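Local coordinates for uncharacterized protein (Bacteroides thetaiotaomicron, PDB 4F54) that is of unknown function, a DUF4136-family protein that probably belongs among bacterial lipoproteins of the cell envelope, at residues T99-Q103 / P104-W108; L62-Y65 / T66-E70. One frame throughout, in Å; residues are numbered along the deposited sequence.

Contact 1 of 2, residues T99-Q103 / P104-W108; sequences TGYTQ and PEWWW
Between Y101 and W106 the backbone turns twice: the N of Q103 bonds back to the O of Y101 at 2.8 Å, and an inverse gamma turn centred on E105 leads into a 3-10 segment that starts at W106. These bends bring the rings of Y101 and W106 together in an edge-to-face pair. The five-membered ring of the indole presents its edge, through CD1, to one face of the phenol, with centroids 5.0 Å apart and planes at 74°. CB of W106 packs alongside, 3.8 Å from CD2 of Y101. The phenol itself is poorly ordered, so its half of the pair is the less firmly placed.

The second link is polar. Q103 has CG anti to its N (chi1 -171°) and then bends at chi2, which carries the amide round to E105. Its NE2 donates to OE1 of E105 at 2.9 Å in an almost straight bond, 175° at the hydrogen, lying in the amide plane. Carboxylate and amide are nearly coplanar. The same NE2 comes within 3.7 Å of CZ3 of W108, while CB of E105 sits over the centre of one face of that indole, 3.4 Å above it. Beyond these residues, NE1 of W106 bonds to the O of Y133, NE1 of W107 to OE2 of E143 on strand 139-146, and the W108 ring stacks with W125. The motif is an inverse gamma turn at E105 running into a 3-10 segment that continues past W108, within the long loop between strand 85-92 and helix 116-119.

Contact 2 of 2, residues L62-Y65 / T66-E70; sequences LAAY and TENME
The carbonyl O of A64 is gripped twice by N68: the backbone N donates at 3.0 Å and the side-chain ND2 at 2.8 Å. The two donors arrive from opposite faces of the carbonyl plane. The backbone N is tilted 27° from that plane, whereas ND2 stands well above it and makes the more bent bond, 150° at the hydrogen. ND2 also donates to OD1 of N185, so the amide of N68 joins this helix to helix 179-189.

Around this pair runs the regular i to i+4 bonding of an alpha-helix, here the last turns of helix 56-70: T66 N to L62 O, E67 N to A63 O at 2.8 Å, and M69 N to Y65 O. On the more exposed side, E67 has CG anti to its carbonyl carbon (chi1 -68°) and an extended chain beyond it, which lays the carboxylate back along the preceding turn, with OE2 3.8 Å from CB of A63. On the buried side, CG of M69, a selenomethionine, lies 3.2 Å from the O of Y65, and its bent chain then leads away from that turn toward F35, L85 and I87. The Y65 side chain packs on L37, V89, V184 and F188, and its OH is hydrogen-bonded to OG1 of T142 on strand 139-146.

Following the chain from the N terminus, contact 2 comes first, within helix 56-70, and contact 1 follows in the long loop between strand 85-92 and helix 116-119. Each is local and closes only a turn or two of backbone, so the two lie in series and neither nest nor cross. Their centres are 28 Å apart, on opposite sides of the centre of the chain, with nearest atoms about 13 Å from each other. The mixed sheet links them indirectly: side chains of contact 2 lay helix 56-70 on strands 34-37 and 85-92 and beside helix 179-189, while contact 1 reaches strand 139-146, to which Y65 is also hydrogen-bonded.

Contact 1 of 2, residues T99-Q103 / P104-W108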
# COMPACT_ATOMS: atom_id res chain seq x y z
N THR A 99 -8.11 -17.24 -4.89
CA THR A 99 -8.00 -18.63 -5.36
C THR A 99 -8.21 -18.72 -6.87
O THR A 99 -9.21 -18.21 -7.40
CB THR A 99 -9.00 -19.54 -4.63
OG1 THR A 99 -8.93 -19.26 -3.22
CG2 THR A 99 -8.66 -21.02 -4.87
N GLY A 100 -7.23 -19.31 -7.56
CA GLY A 100 -7.22 -19.38 -9.03
C GLY A 100 -6.92 -18.07 -9.77
O GLY A 100 -7.45 -17.86 -10.86
N TYR A 101 -6.05 -17.23 -9.20
CA TYR A 101 -5.90 -15.81 -9.65
C TYR A 101 -5.39 -15.50 -11.08
O TYR A 101 -6.04 -14.81 -11.84
CB TYR A 101 -5.03 -15.00 -8.66
CG TYR A 101 -3.54 -15.34 -8.58
CD1 TYR A 101 -3.08 -16.42 -7.82
CD2 TYR A 101 -2.57 -14.54 -9.23
CE1 TYR A 101 -1.73 -16.71 -7.72
CE2 TYR A 101 -1.22 -14.83 -9.13
CZ TYR A 101 -0.80 -15.91 -8.37
OH TYR A 101 0.54 -16.19 -8.28
N THR A 102 -4.20 -15.95 -11.43
CA THR A 102 -3.64 -15.55 -12.72
C THR A 102 -3.14 -14.06 -12.77
O THR A 102 -1.98 -13.88 -13.10
CB THR A 102 -4.55 -15.98 -13.91
OG1 THR A 102 -5.56 -15.01 -14.15
CG2 THR A 102 -5.23 -17.35 -13.62
N GLN A 103 -3.92 -13.01 -12.42
CA GLN A 103 -3.33 -11.62 -12.51
C GLN A 103 -2.20 -11.43 -11.47
O GLN A 103 -2.41 -11.71 -10.28
CB GLN A 103 -4.39 -10.54 -12.30
CG GLN A 103 -3.98 -9.09 -12.57
CD GLN A 103 -3.81 -8.83 -14.07
OE1 GLN A 103 -4.59 -9.39 -14.87
NE2 GLN A 103 -2.77 -8.06 -14.45
N PRO A 104 -0.99 -10.96 -11.88
CA PRO A 104 0.06 -10.75 -10.89
C PRO A 104 -0.36 -9.80 -9.75
O PRO A 104 -0.01 -10.02 -8.58
CB PRO A 104 1.20 -10.16 -11.70
CG PRO A 104 1.03 -10.74 -13.07
CD PRO A 104 -0.49 -10.77 -13.26
N GLU A 105 -1.15 -8.77 -10.10
CA GLU A 105 -1.79 -7.85 -9.14
C GLU A 105 -3.12 -8.49 -8.70
O GLU A 105 -4.21 -8.04 -9.06
CB GLU A 105 -2.05 -6.50 -9.81
CG GLU A 105 -0.79 -5.80 -10.29
CD GLU A 105 -0.29 -6.23 -11.66
OE1 GLU A 105 -1.00 -6.99 -12.35
OE2 GLU A 105 0.85 -5.82 -12.01
N TRP A 106 -3.01 -9.56 -7.91
CA TRP A 106 -4.17 -10.41 -7.60
C TRP A 106 -5.15 -9.68 -6.73
O TRP A 106 -6.31 -10.02 -6.75
CB TRP A 106 -3.77 -11.77 -6.98
CG TRP A 106 -2.55 -11.75 -6.09
CD1 TRP A 106 -1.27 -12.16 -6.41
CD2 TRP A 106 -2.47 -11.28 -4.69
NE1 TRP A 106 -0.40 -11.96 -5.35
CE2 TRP A 106 -1.06 -11.42 -4.29
CE3 TRP A 106 -3.39 -10.76 -3.77
CZ2 TRP A 106 -0.61 -11.07 -3.02
CZ3 TRP A 106 -2.92 -10.41 -2.49
CH2 TRP A 106 -1.56 -10.55 -2.14
N TRP A 107 -4.72 -8.63 -6.04
CA TRP A 107 -5.55 -7.89 -5.12
C TRP A 107 -6.62 -7.20 -5.88
O TRP A 107 -7.63 -6.92 -5.30
CB TRP A 107 -4.73 -6.94 -4.24
CG TRP A 107 -3.63 -6.21 -4.97
CD1 TRP A 107 -3.70 -4.95 -5.56
CD2 TRP A 107 -2.27 -6.69 -5.23
NE1 TRP A 107 -2.51 -4.62 -6.14
CE2 TRP A 107 -1.59 -5.63 -5.94
CE3 TRP A 107 -1.57 -7.85 -4.94
CZ2 TRP A 107 -0.29 -5.76 -6.40
CZ3 TRP A 107 -0.23 -7.96 -5.36
CH2 TRP A 107 0.39 -6.91 -6.06
N TRP A 108 -6.42 -6.95 -7.18
CA TRP A 108 -7.48 -6.37 -8.01
C TRP A 108 -8.68 -7.24 -8.13
O TRP A 108 -9.75 -6.74 -8.53
CB TRP A 108 -7.03 -6.11 -9.44
CG TRP A 108 -5.97 -5.07 -9.57
CD1 TRP A 108 -5.57 -4.10 -8.66
CD2 TRP A 108 -5.12 -4.88 -10.72
NE1 TRP A 108 -4.55 -3.34 -9.16
CE2 TRP A 108 -4.23 -3.77 -10.40
CE3 TRP A 108 -5.00 -5.52 -11.96
CZ2 TRP A 108 -3.27 -3.32 -11.28
CZ3 TRP A 108 -4.05 -5.02 -12.85
CH2 TRP A 108 -3.21 -3.96 -12.51

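Contact 2 of 2, residues L62-Y65 / T66-E70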
# COMPACT_ATOMS: atom_id res chain seq x y z
N LEU A 62 -0.78 3.74 9.98
CA LEU A 62 -0.91 4.95 9.15
C LEU A 62 0.05 6.06 9.59
O LEU A 62 0.70 6.70 8.75
CB LEU A 62 -2.37 5.43 9.16
CG LEU A 62 -3.38 4.45 8.56
CD1 LEU A 62 -4.81 4.90 8.81
CD2 LEU A 62 -3.05 4.32 7.05
N ALA A 63 0.23 6.22 10.91
CA ALA A 63 1.21 7.22 11.40
C ALA A 63 2.63 6.88 10.94
O ALA A 63 3.42 7.82 10.63
CB ALA A 63 1.13 7.36 12.95
N ALA A 64 2.96 5.59 10.85
CA ALA A 64 4.31 5.16 10.39
C ALA A 64 4.54 5.57 8.92
O ALA A 64 5.61 6.04 8.57
CB ALA A 64 4.58 3.66 10.61
N TYR A 65 3.51 5.42 8.07
CA TYR A 65 3.58 5.92 6.65
C TYR A 65 3.82 7.42 6.66
O TYR A 65 4.68 7.91 5.94
CB TYR A 65 2.31 5.54 5.87
CG TYR A 65 2.39 4.06 5.44
CD1 TYR A 65 3.30 3.65 4.46
CD2 TYR A 65 1.62 3.07 6.05
CE1 TYR A 65 3.45 2.30 4.09
CE2 TYR A 65 1.74 1.75 5.67
CZ TYR A 65 2.65 1.37 4.69
OH TYR A 65 2.79 0.03 4.33
N THR A 66 2.99 8.13 7.42
CA THR A 66 3.14 9.59 7.50
C THR A 66 4.52 10.05 7.90
O THR A 66 5.12 10.90 7.23
CB THR A 66 2.05 10.17 8.42
OG1 THR A 66 0.78 9.94 7.79
CG2 THR A 66 2.29 11.69 8.67
N GLU A 67 5.03 9.49 8.99
CA GLU A 67 6.37 9.82 9.48
C GLU A 67 7.46 9.48 8.45
O GLU A 67 8.35 10.25 8.18
CB GLU A 67 6.62 9.10 10.81
CG GLU A 67 5.73 9.69 11.90
CD GLU A 67 5.57 8.79 13.12
OE1 GLU A 67 6.44 7.92 13.35
OE2 GLU A 67 4.52 8.93 13.80
N ASN A 68 7.36 8.32 7.84
CA ASN A 68 8.33 7.92 6.85
C ASN A 68 8.38 8.83 5.63
O ASN A 68 9.45 9.19 5.17
CB ASN A 68 8.12 6.46 6.41
CG ASN A 68 8.86 5.48 7.30
OD1 ASN A 68 10.12 5.36 7.20
ND2 ASN A 68 8.11 4.79 8.19
N MSE A 69 7.19 9.25 5.16
CA MSE A 69 7.12 10.12 3.98
C MSE A 69 7.70 11.48 4.32
O MSE A 69 8.46 12.05 3.54
CB MSE A 69 5.71 10.26 3.47
CG MSE A 69 5.19 8.96 2.91
SE MSE A 69 6.06 8.55 1.20
CE MSE A 69 5.13 9.86 0.09
N GLU A 70 7.41 11.96 5.50
CA GLU A 70 7.99 13.23 5.91
C GLU A 70 9.51 13.13 6.01
O GLU A 70 10.21 14.07 5.61
CB GLU A 70 7.37 13.72 7.20
CG GLU A 70 5.91 14.19 7.03
CD GLU A 70 5.13 14.26 8.30
OE1 GLU A 70 5.65 13.93 9.39
OE2 GLU A 70 3.95 14.67 8.21